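PDB 4TN0: UPF0141 protein yjdB from Campylobacter jejuni subsp. jejuni HB93-13, which probably transfers phosphoethanolamine to target molecules through a zinc-binding periplasmic domain and is required for polymyxin resistance and motility. Local coordinates for residues A31-G36 and P254-S259. Sequence-based numbering, arbitrary orientation.
Sequences ANYSLG and PAIFWS
Y33 lays one face of its ring against the pyrrolidine of P254. The CB of P254 stands over the middle of the ring, 3.5 Å from the Y33 centroid and 11° off the ring normal, a CH-pi contact. CG of P254 lies nearer the phenol end, 3.4 Å from CZ of Y33. I256 meets the same ring differently: its CD1 lies near the ring plane, 4.1 Å from CE2 of Y33, so proline takes a face and isoleucine an edge. The CB of Y33 already points toward the strand, and with its CG anti to the carbonyl carbon and beside the backbone N (chi1 -85°) the ring continues out to P254. No hydrogen bond joins the segments; the phenol OH instead bonds to the OH of Y223 on strand 218-224, next to 252-259 in the sheet. The fold is alkaline phosphatase-like, and 252-259 runs antiparallel to both its neighbours in the mixed central sheet, while 31-36 belongs to the loop that follows strand 18-24. The P254 side chain is about 12 Å from the bound zinc ion. Further along, L35 comes across I256 at about a right angle, with CD1 of L35 3.8 Å from CD1 of I256. L35 sits in a beta turn closed by the hydrogen bond from G36 N to Y33 O (3.1 Å), and F54 of strand 53-59 touches both L35 and P254.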
loop_
_atom_site.group_PDB
_atom_site.type_symbol
_atom_site.label_atom_id
_atom_site.label_comp_id
_atom_site.label_asym_id
_atom_site.label_seq_id
_atom_site.Cartn_x
_atom_site.Cartn_y
_atom_site.Cartn_z
ATOM N N ALA A 31 10.517 9.725 0.796
ATOM C CA ALA A 31 11.810 10.381 1.027
ATOM C C ALA A 31 12.712 9.605 1.990
ATOM O O ALA A 31 13.903 9.891 2.096
ATOM C CB ALA A 31 11.599 11.805 1.547
ATOM N N ASN A 32 12.143 8.663 2.733
ATOM C CA ASN A 32 12.937 7.902 3.704
ATOM C C ASN A 32 13.081 6.440 3.293
ATOM O O ASN A 32 13.277 5.564 4.120
ATOM C CB ASN A 32 12.337 7.995 5.102
ATOM C CG ASN A 32 12.546 9.353 5.740
ATOM O OD1 ASN A 32 12.257 10.390 5.146
ATOM N ND2 ASN A 32 13.047 9.352 6.958
ATOM N N TYR A 33 12.935 6.186 2.002
ATOM C CA TYR A 33 13.158 4.861 1.448
ATOM C C TYR A 33 14.564 4.790 0.832
ATOM O O TYR A 33 14.944 5.627 0.007
ATOM C CB TYR A 33 12.049 4.516 0.440
ATOM C CG TYR A 33 10.848 3.931 1.145
ATOM C CD1 TYR A 33 10.101 4.700 2.033
ATOM C CD2 TYR A 33 10.484 2.590 0.961
ATOM C CE1 TYR A 33 9.021 4.162 2.717
ATOM C CE2 TYR A 33 9.396 2.038 1.634
ATOM C CZ TYR A 33 8.677 2.833 2.523
ATOM O OH TYR A 33 7.603 2.320 3.203
ATOM N N SER A 34 15.375 3.861 1.328
ATOM C CA SER A 34 16.721 3.688 0.789
ATOM C C SER A 34 16.673 3.081 -0.624
ATOM O O SER A 34 17.597 3.266 -1.416
ATOM C CB SER A 34 17.579 2.841 1.734
ATOM O OG SER A 34 16.948 1.605 2.050
ATOM N N LEU A 35 15.586 2.373 -0.936
ATOM C CA LEU A 35 15.307 1.890 -2.296
ATOM C C LEU A 35 15.276 3.038 -3.295
ATOM O O LEU A 35 15.446 2.838 -4.501
ATOM C CB LEU A 35 13.972 1.123 -2.338
ATOM C CG LEU A 35 13.989 -0.356 -1.915
ATOM C CD1 LEU A 35 12.594 -0.873 -1.541
ATOM C CD2 LEU A 35 14.612 -1.249 -2.977
ATOM N N GLY A 36 15.027 4.242 -2.791
ATOM C CA GLY A 36 14.924 5.414 -3.639
ATOM C C GLY A 36 16.060 6.390 -3.426
ATOM O O GLY A 36 16.022 7.505 -3.938
ATOM N N PRO A 254 5.990 5.788 -1.036
ATOM C CA PRO A 254 6.615 4.626 -1.657
ATOM C C PRO A 254 5.585 3.737 -2.351
ATOM O O PRO A 254 4.436 3.624 -1.912
ATOM C CB PRO A 254 7.226 3.896 -0.463
ATOM C CG PRO A 254 6.252 4.175 0.622
ATOM C CD PRO A 254 5.918 5.627 0.427
ATOM N N ALA A 255 6.009 3.107 -3.436
ATOM C CA ALA A 255 5.259 2.009 -4.007
ATOM C C ALA A 255 6.269 0.943 -4.388
ATOM O O ALA A 255 7.333 1.249 -4.952
ATOM C CB ALA A 255 4.432 2.459 -5.202
ATOM N N ILE A 256 5.954 -0.295 -4.016
ATOM C CA ILE A 256 6.852 -1.430 -4.203
ATOM C C ILE A 256 6.118 -2.606 -4.848
ATOM O O ILE A 256 5.044 -3.003 -4.380
ATOM C CB ILE A 256 7.454 -1.891 -2.861
ATOM C CG1 ILE A 256 8.472 -0.876 -2.343
ATOM C CG2 ILE A 256 8.094 -3.273 -2.981
ATOM C CD1 ILE A 256 8.895 -1.151 -0.880
ATOM N N PHE A 257 6.712 -3.181 -5.894
ATOM C CA PHE A 257 6.118 -4.351 -6.547
ATOM C C PHE A 257 7.065 -5.533 -6.612
ATOM O O PHE A 257 8.269 -5.384 -6.850
ATOM C CB PHE A 257 5.654 -4.025 -7.974
ATOM C CG PHE A 257 5.085 -5.217 -8.714
ATOM C CD1 PHE A 257 3.821 -5.706 -8.409
ATOM C CD2 PHE A 257 5.819 -5.855 -9.705
ATOM C CE1 PHE A 257 3.306 -6.798 -9.075
ATOM C CE2 PHE A 257 5.303 -6.949 -10.375
ATOM C CZ PHE A 257 4.046 -7.418 -10.061
ATOM N N TRP A 258 6.510 -6.711 -6.381
ATOM C CA TRP A 258 7.261 -7.935 -6.581
ATOM C C TRP A 258 6.363 -9.005 -7.185
ATOM O O TRP A 258 5.175 -9.090 -6.867
ATOM C CB TRP A 258 7.866 -8.431 -5.266
ATOM C CG TRP A 258 8.593 -9.727 -5.407
ATOM C CD1 TRP A 258 9.921 -9.890 -5.662
ATOM C CD2 TRP A 258 8.043 -11.041 -5.288
ATOM N NE1 TRP A 258 10.233 -11.224 -5.719
ATOM C CE2 TRP A 258 9.096 -11.954 -5.491
ATOM C CE3 TRP A 258 6.761 -11.539 -5.036
ATOM C CZ2 TRP A 258 8.909 -13.331 -5.447
ATOM C CZ3 TRP A 258 6.577 -12.907 -4.991
ATOM C CH2 TRP A 258 7.645 -13.787 -5.196
ATOM N N SER A 259 6.946 -9.843 -8.035
ATOM C CA SER A 259 6.226 -10.971 -8.601
ATOM C C SER A 259 7.205 -12.080 -8.902
ATOM O O SER A 259 8.384 -11.818 -9.149
ATOM C CB SER A 259 5.483 -10.570 -9.871
ATOM O OG SER A 259 4.657 -11.625 -10.314
#